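Local coordinates for nucleotidyl transferase AbiEii/AbiGii toxin family protein (Mycobacterium tuberculosis, PDB 6Y56), which acts as the nucleotidyltransferase toxin of a toxin-antitoxin system and probably inhibits growth by modifying tRNA acceptor stems, at residues W208-V211 / V212-R216; E163-A166 / C167-L171; T264-D267 / A268-R272; K258-A261 / F262-D265; L23-V26 / A27-H30. All coordinates share one frame; numbering follows the deposited sequence.

Contact 1 of 5, residues W208-V211 / V212-R216; sequences WGDV and VDDRR
Trp-208 lays its indole against Val-212, one turn further along the last stretch of helix 196-212. With its CG trans to the backbone N (chi1 -170°), the indole swings toward the C-terminal end. There methyl CG2 of Val-212 sits over the six-membered ring, 3.9 Å from its centroid and 16° off the ring normal, which meets the criterion for a CH-pi contact. The second methyl, CG1, reaches CH2 of the same ring at 3.7 Å. Arg-281 and Val-284 of helix 281-292 also pack on this indole.

Beyond the pair the helix ends in a turn. Gly-209 O accepts from both Asp-213 N and Asp-214 N, the second at 3.1 Å with the i+5 spacing of a pi-type turn. Arg-215 then takes a positive phi (56°), and Arg-216 N folds back on Asp-210 O at 2.9 Å.

On another flank the carboxylates of Asp-210 and Asp-214 approach each other, OD1 of the first lying 4.2 Å from OD2 of the second. A water donates to both of these oxygens, and Arg-131 forms a salt bridge with each. Asp-213 is paired separately, with Arg-281. The like-charged approach is therefore probably offset by the shared guanidinium, which would tie this helix end to Arg-131 by electrostatics while the indole anchors it by apolar contact.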
loop_
_atom_site.group_PDB
_atom_site.type_symbol
_atom_site.label_atom_id
_atom_site.label_comp_id
_atom_site.label_asym_id
_atom_site.label_seq_id
_atom_site.Cartn_x
_atom_site.Cartn_y
_atom_site.Cartn_z
ATOM N N TRP A 208 -9.033 12.821 9.331
ATOM C CA TRP A 208 -8.796 14.078 10.038
ATOM C C TRP A 208 -7.394 14.600 9.749
ATOM O O TRP A 208 -7.209 15.769 9.400
ATOM C CB TRP A 208 -8.990 13.875 11.545
ATOM C CG TRP A 208 -9.012 15.170 12.342
ATOM C CD1 TRP A 208 -10.114 15.838 12.783
ATOM C CD2 TRP A 208 -7.878 15.932 12.787
ATOM N NE1 TRP A 208 -9.743 16.979 13.468
ATOM C CE2 TRP A 208 -8.375 17.053 13.485
ATOM C CE3 TRP A 208 -6.491 15.773 12.663
ATOM C CZ2 TRP A 208 -7.532 18.006 14.056
ATOM C CZ3 TRP A 208 -5.656 16.729 13.231
ATOM C CH2 TRP A 208 -6.185 17.829 13.914
ATOM N N GLY A 209 -6.387 13.742 9.866
ATOM C CA GLY A 209 -5.034 14.181 9.570
ATOM C C GLY A 209 -4.829 14.522 8.103
ATOM O O GLY A 209 -4.144 15.496 7.776
ATOM N N ASP A 210 -5.427 13.741 7.203
ATOM C CA ASP A 210 -5.298 13.998 5.773
ATOM C C ASP A 210 -5.827 15.378 5.410
ATOM O O ASP A 210 -5.189 16.113 4.640
ATOM C CB ASP A 210 -6.083 12.950 4.987
ATOM C CG ASP A 210 -5.455 11.564 5.037
ATOM O OD1 ASP A 210 -4.288 11.430 5.457
ATOM O OD2 ASP A 210 -6.160 10.611 4.635
ATOM N N VAL A 211 -6.984 15.746 5.961
ATOM C CA VAL A 211 -7.615 17.028 5.664
ATOM C C VAL A 211 -6.921 18.160 6.411
ATOM O O VAL A 211 -6.522 19.162 5.810
ATOM C CB VAL A 211 -9.117 16.964 6.001
ATOM C CG1 VAL A 211 -9.769 18.352 5.883
ATOM C CG2 VAL A 211 -9.822 15.975 5.092
ATOM N N VAL A 212 -6.806 18.044 7.739
ATOM C CA VAL A 212 -6.348 19.166 8.556
ATOM C C VAL A 212 -4.868 19.424 8.344
ATOM O O VAL A 212 -4.435 20.576 8.197
ATOM C CB VAL A 212 -6.672 18.924 10.041
ATOM C CG1 VAL A 212 -6.044 20.016 10.913
ATOM C CG2 VAL A 212 -8.171 18.861 10.253
ATOM N N ASP A 213 -4.065 18.370 8.344
ATOM C CA ASP A 213 -2.624 18.557 8.264
ATOM C C ASP A 213 -2.076 18.451 6.850
ATOM O O ASP A 213 -1.219 19.255 6.467
ATOM C CB ASP A 213 -1.891 17.597 9.204
ATOM C CG ASP A 213 -2.074 17.979 10.671
ATOM O OD1 ASP A 213 -2.211 19.192 10.964
ATOM O OD2 ASP A 213 -2.089 17.069 11.521
ATOM N N ASP A 214 -2.580 17.502 6.061
ATOM C CA ASP A 214 -2.049 17.322 4.682
ATOM C C ASP A 214 -2.850 18.126 3.650
ATOM O O ASP A 214 -2.420 18.154 2.493
ATOM C CB ASP A 214 -1.929 15.843 4.312
ATOM C CG ASP A 214 -0.909 15.103 5.160
ATOM O OD1 ASP A 214 -0.189 15.766 5.929
ATOM O OD2 ASP A 214 -0.857 13.872 5.048
ATOM N N ARG A 215 -3.961 18.741 4.061
ATOM C CA ARG A 215 -4.818 19.567 3.160
ATOM C C ARG A 215 -5.270 18.754 1.939
ATOM O O ARG A 215 -5.403 19.330 0.858
ATOM C CB ARG A 215 -4.110 20.870 2.772
ATOM C CG ARG A 215 -3.639 21.686 3.966
ATOM C CD ARG A 215 -2.661 22.771 3.562
ATOM N NE ARG A 215 -2.747 23.935 4.429
ATOM C CZ ARG A 215 -2.124 25.081 4.196
ATOM N NH1 ARG A 215 -1.359 25.207 3.125
ATOM N NH2 ARG A 215 -2.269 26.091 5.033
ATOM N N ARG A 216 -5.526 17.462 2.136
ATOM C CA ARG A 216 -5.982 16.572 1.070
ATOM C C ARG A 216 -7.472 16.304 1.213
ATOM O O ARG A 216 -7.934 15.934 2.291
ATOM C CB ARG A 216 -5.249 15.232 1.150
ATOM C CG ARG A 216 -3.783 15.303 0.788
ATOM C CD ARG A 216 -3.606 15.431 -0.715
ATOM N NE ARG A 216 -2.202 15.352 -1.120
ATOM C CZ ARG A 216 -1.551 14.219 -1.372
ATOM N NH1 ARG A 216 -2.172 13.054 -1.274
ATOM N NH2 ARG A 216 -0.272 14.256 -1.738
HETATM O O HOH W 1 -2.483 12.440 3.242
#

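Contact 2 of 5, residues E163-A166 / C167-L171; sequences EAEA and CAEKL
Glu-169 runs its CG past the carbonyl of Glu-165, 3.3 Å from Glu-165 O, and Lys-170 does the same one residue on, its CG 3.4 Å from Ala-166 O. In both residues CG lies trans to the carbonyl carbon, so the start of the side chain leans back along the preceding turn. The backbone beneath is regular: Cys-167 N, Ala-168 N, Glu-169 N and Lys-170 N each donate to the oxygen four residues earlier, Glu-169 N to Glu-165 O at 2.9 Å.

The tight part is the apolar flank of Ala-168 and Cys-167, both buried, with Ala-164 at its margin. Helix 196-212 comes against the two alanines through Leu-198, Val-199 and Leu-202. The thiol of Cys-167, trans to its backbone N (chi1 -172°), is directed to Phe-260.

The more open flank carries Glu-163, Ala-166 and Glu-169, all partly exposed. Glu-165, by contrast, is buried and well bonded, gripped by the backbone N-H groups of Ala-134 and Leu-135. Its OE2 lies 4.5 Å from OE2 of Glu-169, and Lys-206 forms a salt bridge with both of these oxygens. The other oxygen of Glu-169 pairs with Lys-49 on strand 47-49.

Lys-170 bends at chi2 (-75°) and carries NZ to Asp-182 and Asp-185 of helix 180-189. This lysine, bridged to the two acids of a following Arg-Asp-x-x-Asp sequence, is consistent with the signature of AbiEii-type nucleotidyltransferases.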
loop_
_atom_site.group_PDB
_atom_site.type_symbol
_atom_site.label_atom_id
_atom_site.label_comp_id
_atom_site.label_asym_id
_atom_site.label_seq_id
_atom_site.Cartn_x
_atom_site.Cartn_y
_atom_site.Cartn_z
ATOM N N GLU A 163 -3.286 -4.943 9.810
ATOM C CA GLU A 163 -4.321 -5.089 8.799
ATOM C C GLU A 163 -5.463 -4.089 8.985
ATOM O O GLU A 163 -5.979 -3.555 8.001
ATOM C CB GLU A 163 -4.837 -6.525 8.763
ATOM C CG GLU A 163 -5.761 -6.747 7.599
ATOM C CD GLU A 163 -6.082 -8.201 7.351
ATOM O OE1 GLU A 163 -5.299 -9.075 7.786
ATOM O OE2 GLU A 163 -7.114 -8.456 6.693
ATOM N N ALA A 164 -5.873 -3.825 10.228
ATOM C CA ALA A 164 -6.937 -2.845 10.455
ATOM C C ALA A 164 -6.508 -1.462 9.991
ATOM O O ALA A 164 -7.322 -0.691 9.463
ATOM C CB ALA A 164 -7.296 -2.792 11.937
ATOM N N GLU A 165 -5.232 -1.119 10.201
ATOM C CA GLU A 165 -4.729 0.179 9.777
ATOM C C GLU A 165 -4.585 0.251 8.259
ATOM O O GLU A 165 -4.844 1.296 7.661
ATOM C CB GLU A 165 -3.415 0.493 10.492
ATOM C CG GLU A 165 -2.905 1.893 10.222
ATOM C CD GLU A 165 -1.979 2.403 11.298
ATOM O OE1 GLU A 165 -1.451 1.587 12.091
ATOM O OE2 GLU A 165 -1.767 3.628 11.354
ATOM N N ALA A 166 -4.163 -0.841 7.618
ATOM C CA ALA A 166 -4.090 -0.846 6.160
ATOM C C ALA A 166 -5.465 -0.614 5.547
ATOM O O ALA A 166 -5.609 0.143 4.576
ATOM C CB ALA A 166 -3.516 -2.179 5.674
ATOM N N CYS A 167 -6.494 -1.242 6.122
ATOM C CA CYS A 167 -7.844 -1.050 5.618
ATOM C C CYS A 167 -8.299 0.393 5.834
ATOM O O CYS A 167 -8.842 1.025 4.916
ATOM C CB CYS A 167 -8.777 -2.047 6.300
ATOM S SG CYS A 167 -10.431 -2.088 5.604
ATOM N N ALA A 168 -8.023 0.956 7.016
ATOM C CA ALA A 168 -8.389 2.346 7.284
ATOM C C ALA A 168 -7.684 3.304 6.328
ATOM O O ALA A 168 -8.290 4.274 5.856
ATOM C CB ALA A 168 -8.084 2.701 8.741
ATOM N N GLU A 169 -6.403 3.050 6.021
ATOM C CA GLU A 169 -5.694 3.902 5.073
ATOM C C GLU A 169 -6.297 3.801 3.677
ATOM O O GLU A 169 -6.421 4.809 2.968
ATOM C CB GLU A 169 -4.206 3.545 5.048
ATOM C CG GLU A 169 -3.470 3.985 6.301
ATOM C CD GLU A 169 -1.985 4.200 6.093
ATOM O OE1 GLU A 169 -1.444 3.786 5.045
ATOM O OE2 GLU A 169 -1.358 4.776 6.998
ATOM N N LYS A 170 -6.693 2.600 3.267
ATOM C CA LYS A 170 -7.325 2.449 1.959
ATOM C C LYS A 170 -8.634 3.210 1.901
ATOM O O LYS A 170 -8.917 3.905 0.919
ATOM C CB LYS A 170 -7.570 0.971 1.661
ATOM C CG LYS A 170 -6.350 0.197 1.208
ATOM C CD LYS A 170 -6.009 0.530 -0.235
ATOM C CE LYS A 170 -4.662 -0.047 -0.590
ATOM N NZ LYS A 170 -4.383 0.203 -2.018
ATOM N N LEU A 171 -9.430 3.118 2.964
ATOM C CA LEU A 171 -10.695 3.837 3.010
ATOM C C LEU A 171 -10.488 5.342 3.044
ATOM O O LEU A 171 -11.318 6.104 2.525
ATOM C CB LEU A 171 -11.471 3.394 4.247
ATOM C CG LEU A 171 -12.000 1.963 4.240
ATOM C CD1 LEU A 171 -12.443 1.532 5.639
ATOM C CD2 LEU A 171 -13.132 1.843 3.220
#

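Contact 3 of 5, residues T264-D267 / A268-R272; sequences TDLD and ADEQR
Asp-267 and Glu-270 exchange hydrogen bonds across the start of helix 268-273. OD1 of Asp-267 accepts from Glu-270 N at 2.8 Å, nearly straight at 173°, and OE1 of Glu-270 accepts from Asp-267 N at 3.0 Å. The second donor comes from above the carboxylate plane rather than within it. The two carboxylates lie stacked, their planes 21° apart, with Asp-267 OD1 and Glu-270 OE1 separated by 3.6 Å.

This reciprocal pairing is a capping box with Asp-267 as N-cap. Its chi1 of 67° folds CG between the backbone N and carbonyl carbon, and from there OD1 can meet the first turn's N-H.

Around the box, Gln-271 ties the incoming loop to the helix: its NE2 donates to Leu-266 O at 2.9 Å, and its CG packs on CB of Leu-266 at 3.7 Å. Leu-266 is pressed in turn against Arg-200 and Val-204 of helix 196-212.

Arg-201 of that helix bridges Glu-270 OE2 and Asp-267 OD2, which probably eases the closeness of the two acids. Farther along, Arg-272 NH2 meets Asp-269 OD1 at 2.7 Å in a salt bridge, while its NE is paired with Glu-283.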
loop_
_atom_site.group_PDB
_atom_site.type_symbol
_atom_site.label_atom_id
_atom_site.label_comp_id
_atom_site.label_asym_id
_atom_site.label_seq_id
_atom_site.Cartn_x
_atom_site.Cartn_y
_atom_site.Cartn_z
ATOM N N THR A 264 -21.145 3.641 8.596
ATOM C CA THR A 264 -22.206 4.588 8.906
ATOM C C THR A 264 -22.428 4.734 10.400
ATOM O O THR A 264 -22.936 5.772 10.841
ATOM C CB THR A 264 -23.498 4.172 8.197
ATOM O OG1 THR A 264 -24.343 5.314 8.058
ATOM C CG2 THR A 264 -24.221 3.089 8.966
ATOM N N ASP A 265 -22.052 3.732 11.188
ATOM C CA ASP A 265 -22.331 3.731 12.620
ATOM C C ASP A 265 -21.285 4.508 13.411
ATOM O O ASP A 265 -20.784 4.036 14.435
ATOM C CB ASP A 265 -22.492 2.296 13.130
ATOM C CG ASP A 265 -23.626 1.558 12.439
ATOM O OD1 ASP A 265 -24.640 2.209 12.095
ATOM O OD2 ASP A 265 -23.504 0.331 12.233
ATOM N N LEU A 266 -20.975 5.717 12.948
ATOM C CA LEU A 266 -20.069 6.595 13.669
ATOM C C LEU A 266 -20.638 6.919 15.040
ATOM O O LEU A 266 -21.829 7.218 15.176
ATOM C CB LEU A 266 -19.898 7.900 12.890
ATOM C CG LEU A 266 -19.332 7.794 11.478
ATOM C CD1 LEU A 266 -19.344 9.154 10.822
ATOM C CD2 LEU A 266 -17.913 7.243 11.502
ATOM N N ASP A 267 -19.784 6.863 16.061
ATOM C CA ASP A 267 -20.217 7.239 17.397
ATOM C C ASP A 267 -20.167 8.759 17.558
ATOM O O ASP A 267 -19.800 9.495 16.634
ATOM C CB ASP A 267 -19.467 6.444 18.474
ATOM C CG ASP A 267 -17.990 6.771 18.552
ATOM O OD1 ASP A 267 -17.573 7.871 18.144
ATOM O OD2 ASP A 267 -17.230 5.906 19.050
ATOM N N ALA A 268 -20.542 9.242 18.748
ATOM C CA ALA A 268 -20.638 10.686 18.940
ATOM C C ALA A 268 -19.288 11.369 18.736
ATOM O O ALA A 268 -19.213 12.440 18.115
ATOM C CB ALA A 268 -21.217 11.004 20.323
ATOM N N ASP A 269 -18.209 10.761 19.238
ATOM C CA ASP A 269 -16.883 11.355 19.078
ATOM C C ASP A 269 -16.473 11.383 17.608
ATOM O O ASP A 269 -16.021 12.415 17.101
ATOM C CB ASP A 269 -15.856 10.574 19.895
ATOM C CG ASP A 269 -15.972 10.827 21.395
ATOM O OD1 ASP A 269 -16.551 11.857 21.805
ATOM O OD2 ASP A 269 -15.463 9.978 22.162
ATOM N N GLU A 270 -16.670 10.267 16.904
ATOM C CA GLU A 270 -16.333 10.194 15.485
ATOM C C GLU A 270 -17.103 11.228 14.674
ATOM O O GLU A 270 -16.547 11.851 13.758
ATOM C CB GLU A 270 -16.589 8.767 14.991
ATOM C CG GLU A 270 -15.533 7.802 15.532
ATOM C CD GLU A 270 -15.937 6.340 15.540
ATOM O OE1 GLU A 270 -17.080 5.995 15.169
ATOM O OE2 GLU A 270 -15.086 5.512 15.932
ATOM N N GLN A 271 -18.383 11.433 15.001
ATOM C CA GLN A 271 -19.179 12.422 14.281
ATOM C C GLN A 271 -18.661 13.834 14.506
ATOM O O GLN A 271 -18.699 14.666 13.592
ATOM C CB GLN A 271 -20.641 12.310 14.704
ATOM C CG GLN A 271 -21.285 11.028 14.229
ATOM C CD GLN A 271 -22.766 10.972 14.528
ATOM O OE1 GLN A 271 -23.473 11.987 14.463
ATOM N NE2 GLN A 271 -23.254 9.776 14.847
ATOM N N ARG A 272 -18.186 14.126 15.717
ATOM C CA ARG A 272 -17.566 15.417 15.984
ATOM C C ARG A 272 -16.267 15.568 15.198
ATOM O O ARG A 272 -16.025 16.603 14.559
ATOM C CB ARG A 272 -17.315 15.546 17.486
ATOM C CG ARG A 272 -16.656 16.846 17.907
ATOM C CD ARG A 272 -16.702 17.050 19.432
ATOM N NE ARG A 272 -15.816 16.135 20.135
ATOM C CZ ARG A 272 -16.219 15.016 20.726
ATOM N NH1 ARG A 272 -17.501 14.677 20.706
ATOM N NH2 ARG A 272 -15.339 14.235 21.337
HETATM O O HOH W 2 -18.569 3.880 16.453
HETATM O O HOH W 3 -16.490 6.693 21.705
#

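Contact 4 of 5, residues K258-A261 / F262-D265; sequences KRFA and FLTD
Leu-263 N bonds to Phe-260 O at 3.0 Å and Thr-264 N to Ala-261 O at 2.9 Å, two i+3 backbone bonds that mark a 3-10 turn. It extends the end of helix 249-259, the chain having left helical torsions at Phe-260. In both bonds the donor stands well above the acceptor's carbonyl plane, by 48° in the first.

The two phenylalanines follow the turn side by side and point the same way. Phe-262 takes the less common first torsion, with CG between its backbone N and carbonyl carbon (chi1 69°), and this folds its ring back over the preceding residues. CE2 of Phe-262 reaches CD1 of Phe-260 at 3.5 Å, but the planes are inclined by 41°, so the pair is neither a parallel stack nor a T-shape. Leu-263 adds CD1 against CB of Phe-260 at 3.9 Å. This apolar cluster closes onto helix 163-174, where Phe-260 meets Cys-167 and Leu-171, and onto Ile-194.

Arg-259 borders the cluster. Its NH1 passes 3.7 Å from CD2 of Phe-262 at a slant, the guanidinium being bonded to Glu-196 in a salt bridge. A water receives a weak bond from Phe-262 N and donates to Arg-259 O. That same carbonyl oxygen also lies at the edge of the Phe-262 ring, near its plane, 3.3 Å from CD2.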
loop_
_atom_site.group_PDB
_atom_site.type_symbol
_atom_site.label_atom_id
_atom_site.label_comp_id
_atom_site.label_asym_id
_atom_site.label_seq_id
_atom_site.Cartn_x
_atom_site.Cartn_y
_atom_site.Cartn_z
ATOM N N LYS A 258 -21.395 -2.727 0.123
ATOM C CA LYS A 258 -22.201 -3.473 1.082
ATOM C C LYS A 258 -21.412 -3.800 2.342
ATOM O O LYS A 258 -21.907 -3.622 3.462
ATOM C CB LYS A 258 -22.707 -4.762 0.450
ATOM C CG LYS A 258 -23.610 -5.554 1.363
ATOM C CD LYS A 258 -24.095 -6.773 0.642
ATOM C CE LYS A 258 -24.980 -7.575 1.574
ATOM N NZ LYS A 258 -25.507 -8.810 0.931
ATOM N N ARG A 259 -20.189 -4.303 2.181
ATOM C CA ARG A 259 -19.442 -4.766 3.344
ATOM C C ARG A 259 -19.119 -3.627 4.298
ATOM O O ARG A 259 -19.106 -3.827 5.518
ATOM C CB ARG A 259 -18.138 -5.447 2.913
ATOM C CG ARG A 259 -17.273 -5.954 4.082
ATOM C CD ARG A 259 -17.997 -7.053 4.853
ATOM N NE ARG A 259 -17.340 -7.476 6.092
ATOM C CZ ARG A 259 -17.556 -6.914 7.277
ATOM N NH1 ARG A 259 -18.378 -5.878 7.384
ATOM N NH2 ARG A 259 -16.945 -7.382 8.361
ATOM N N PHE A 260 -18.860 -2.433 3.762
ATOM C CA PHE A 260 -18.414 -1.314 4.577
ATOM C C PHE A 260 -19.561 -0.451 5.082
ATOM O O PHE A 260 -19.329 0.664 5.566
ATOM C CB PHE A 260 -17.320 -0.525 3.859
ATOM C CG PHE A 260 -16.006 -1.264 3.830
ATOM C CD1 PHE A 260 -15.164 -1.233 4.928
ATOM C CD2 PHE A 260 -15.652 -2.042 2.740
ATOM C CE1 PHE A 260 -13.969 -1.942 4.929
ATOM C CE2 PHE A 260 -14.458 -2.747 2.733
ATOM C CZ PHE A 260 -13.621 -2.696 3.831
ATOM N N ALA A 261 -20.787 -0.975 5.027
ATOM C CA ALA A 261 -21.935 -0.282 5.606
ATOM C C ALA A 261 -21.707 0.103 7.066
ATOM O O ALA A 261 -22.237 1.122 7.523
ATOM C CB ALA A 261 -23.180 -1.167 5.481
ATOM N N PHE A 262 -20.917 -0.686 7.809
ATOM C CA PHE A 262 -20.659 -0.396 9.218
ATOM C C PHE A 262 -20.015 0.964 9.440
ATOM O O PHE A 262 -20.066 1.484 10.558
ATOM C CB PHE A 262 -19.806 -1.504 9.870
ATOM C CG PHE A 262 -18.374 -1.551 9.381
ATOM C CD1 PHE A 262 -17.379 -0.789 9.989
ATOM C CD2 PHE A 262 -18.032 -2.355 8.312
ATOM C CE1 PHE A 262 -16.075 -0.837 9.528
ATOM C CE2 PHE A 262 -16.733 -2.411 7.850
ATOM C CZ PHE A 262 -15.746 -1.645 8.456
ATOM N N LEU A 263 -19.403 1.550 8.408
ATOM C CA LEU A 263 -18.823 2.876 8.571
ATOM C C LEU A 263 -19.874 3.925 8.883
ATOM O O LEU A 263 -19.531 4.994 9.392
ATOM C CB LEU A 263 -18.048 3.288 7.317
ATOM C CG LEU A 263 -16.830 2.430 6.987
ATOM C CD1 LEU A 263 -16.306 2.852 5.634
ATOM C CD2 LEU A 263 -15.748 2.561 8.057
ATOM N N THR A 264 -21.145 3.641 8.596
ATOM C CA THR A 264 -22.206 4.588 8.906
ATOM C C THR A 264 -22.428 4.734 10.400
ATOM O O THR A 264 -22.936 5.772 10.841
ATOM C CB THR A 264 -23.498 4.172 8.197
ATOM O OG1 THR A 264 -24.343 5.314 8.058
ATOM C CG2 THR A 264 -24.221 3.089 8.966
ATOM N N ASP A 265 -22.052 3.732 11.188
ATOM C CA ASP A 265 -22.331 3.731 12.620
ATOM C C ASP A 265 -21.285 4.508 13.411
ATOM O O ASP A 265 -20.784 4.036 14.435
ATOM C CB ASP A 265 -22.492 2.296 13.130
ATOM C CG ASP A 265 -23.626 1.558 12.439
ATOM O OD1 ASP A 265 -24.640 2.209 12.095
ATOM O OD2 ASP A 265 -23.504 0.331 12.233
HETATM O O HOH W 4 -21.389 -3.655 7.570
#

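Contact 5 of 5, residues L23-V26 / A27-H30; sequences LLDV and AQDH
His-30, with chi1 -76° and chi2 65°, turns its imidazole back along the helix until ND1 faces the carbonyl of Val-26. ND1 donates to Val-26 O at 2.9 Å, and the backbone N of His-30 donates to the same oxygen at 3.2 Å. One carbonyl thus serves two donors of one residue: the backbone N-H in the carbonyl plane and the ring N-H from above it, an arrangement that limits rotation of the imidazole. Val-26 runs alongside, its CG1 3.7 Å from CE1 of His-30.

On a different flank, Asp-25 and Asp-29 are one turn apart, their OD2 atoms separated by 4.5 Å. A water spans them, donating to Asp-25 OD2 at 2.8 Å and to Asp-29 OD2 at 2.6 Å. Lys-56 bridges the OD1 atoms of both, and Arg-55 pairs with Asp-25, so the two buried acids are probably balanced by these cations. His-11 adds a bond to Asp-25, and Tyr-151 one to Asp-29.

Gln-28 lays CG along the carbonyl of Leu-24, 3.2 Å from its O, and its NE2 goes on to Ser-66 O. As a whole, this turn of helix 19-38 is buried: Phe-94 and Phe-96 of strand 94-100 cover Ala-27, helix 5-11 packs Val-8 on Leu-23, and the imidazole of His-30 meets the ring of Phe-153 edge to face.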
loop_
_atom_site.group_PDB
_atom_site.type_symbol
_atom_site.label_atom_id
_atom_site.label_comp_id
_atom_site.label_asym_id
_atom_site.label_seq_id
_atom_site.Cartn_x
_atom_site.Cartn_y
_atom_site.Cartn_z
ATOM N N LEU A 23 7.809 -9.051 -13.751
ATOM C CA LEU A 23 9.230 -8.779 -13.589
ATOM C C LEU A 23 9.464 -7.748 -12.494
ATOM O O LEU A 23 10.402 -7.875 -11.699
ATOM C CB LEU A 23 9.832 -8.319 -14.917
ATOM C CG LEU A 23 11.346 -8.098 -14.955
ATOM C CD1 LEU A 23 12.088 -9.310 -14.456
ATOM C CD2 LEU A 23 11.807 -7.733 -16.362
ATOM N N LEU A 24 8.608 -6.726 -12.432
ATOM C CA LEU A 24 8.705 -5.738 -11.362
ATOM C C LEU A 24 8.417 -6.364 -10.007
ATOM O O LEU A 24 9.096 -6.055 -9.020
ATOM C CB LEU A 24 7.728 -4.597 -11.626
ATOM C CG LEU A 24 7.668 -3.551 -10.503
ATOM C CD1 LEU A 24 9.002 -2.835 -10.283
ATOM C CD2 LEU A 24 6.565 -2.565 -10.834
ATOM N N ASP A 25 7.422 -7.250 -9.939
ATOM C CA ASP A 25 7.118 -7.957 -8.697
ATOM C C ASP A 25 8.356 -8.682 -8.176
ATOM O O ASP A 25 8.699 -8.596 -6.984
ATOM C CB ASP A 25 5.963 -8.942 -8.947
ATOM C CG ASP A 25 5.511 -9.662 -7.687
ATOM O OD1 ASP A 25 4.956 -8.997 -6.793
ATOM O OD2 ASP A 25 5.704 -10.898 -7.578
ATOM N N VAL A 26 9.061 -9.379 -9.070
ATOM C CA VAL A 26 10.280 -10.075 -8.679
ATOM C C VAL A 26 11.348 -9.078 -8.245
ATOM O O VAL A 26 12.040 -9.286 -7.236
ATOM C CB VAL A 26 10.773 -10.963 -9.840
ATOM C CG1 VAL A 26 12.142 -11.534 -9.537
ATOM C CG2 VAL A 26 9.787 -12.076 -10.115
ATOM N N ALA A 27 11.512 -7.987 -9.006
ATOM C CA ALA A 27 12.511 -6.975 -8.662
ATOM C C ALA A 27 12.241 -6.383 -7.286
ATOM O O ALA A 27 13.176 -6.175 -6.501
ATOM C CB ALA A 27 12.532 -5.882 -9.731
ATOM N N GLN A 28 10.969 -6.120 -6.969
ATOM C CA GLN A 28 10.625 -5.617 -5.641
ATOM C C GLN A 28 11.074 -6.567 -4.539
ATOM O O GLN A 28 11.539 -6.122 -3.480
ATOM C CB GLN A 28 9.117 -5.427 -5.524
ATOM C CG GLN A 28 8.538 -4.332 -6.366
ATOM C CD GLN A 28 7.038 -4.398 -6.389
ATOM O OE1 GLN A 28 6.456 -5.476 -6.239
ATOM N NE2 GLN A 28 6.398 -3.256 -6.583
ATOM N N ASP A 29 10.901 -7.882 -4.737
ATOM C CA ASP A 29 11.351 -8.833 -3.718
ATOM C C ASP A 29 12.847 -8.711 -3.494
ATOM O O ASP A 29 13.331 -8.815 -2.359
ATOM C CB ASP A 29 11.051 -10.275 -4.131
ATOM C CG ASP A 29 9.578 -10.565 -4.241
ATOM O OD1 ASP A 29 8.752 -9.790 -3.701
ATOM O OD2 ASP A 29 9.248 -11.582 -4.868
ATOM N N HIS A 30 13.592 -8.509 -4.578
ATOM C CA HIS A 30 15.037 -8.355 -4.486
ATOM C C HIS A 30 15.403 -7.067 -3.761
ATOM O O HIS A 30 16.331 -7.056 -2.944
ATOM C CB HIS A 30 15.656 -8.406 -5.889
ATOM C CG HIS A 30 15.735 -9.787 -6.464
ATOM N ND1 HIS A 30 14.618 -10.533 -6.773
ATOM C CD2 HIS A 30 16.802 -10.563 -6.778
ATOM C CE1 HIS A 30 14.991 -11.710 -7.248
ATOM N NE2 HIS A 30 16.312 -11.754 -7.257
HETATM O O HOH W 5 6.721 -11.999 -5.254
#

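In the fold
Contact 5 is the buried one, standing apart from contacts 1, 3 and 4 across the chain's centre, whereas contact 3 is at the surface and contacts 1, 2 and 4 are partly buried. Contacts 2 and 4 touch: Cys-167 SG lies 3.6 Å from Phe-260 CE1. Contacts 3 and 4 share Thr-264 and Asp-265, linking helix 249-259 to helix 268-273. Helix 196-212 ends in contact 1 and packs against contacts 2, 3 and 4. Paired acids recur in contacts 1, 2, 3 and 5, each pair salt-bridged to basic residues that probably offset the charge; contact 4 depends instead on aromatic and aliphatic packing. Regular helix in contacts 2 and 5 gives way to helix ends in the others.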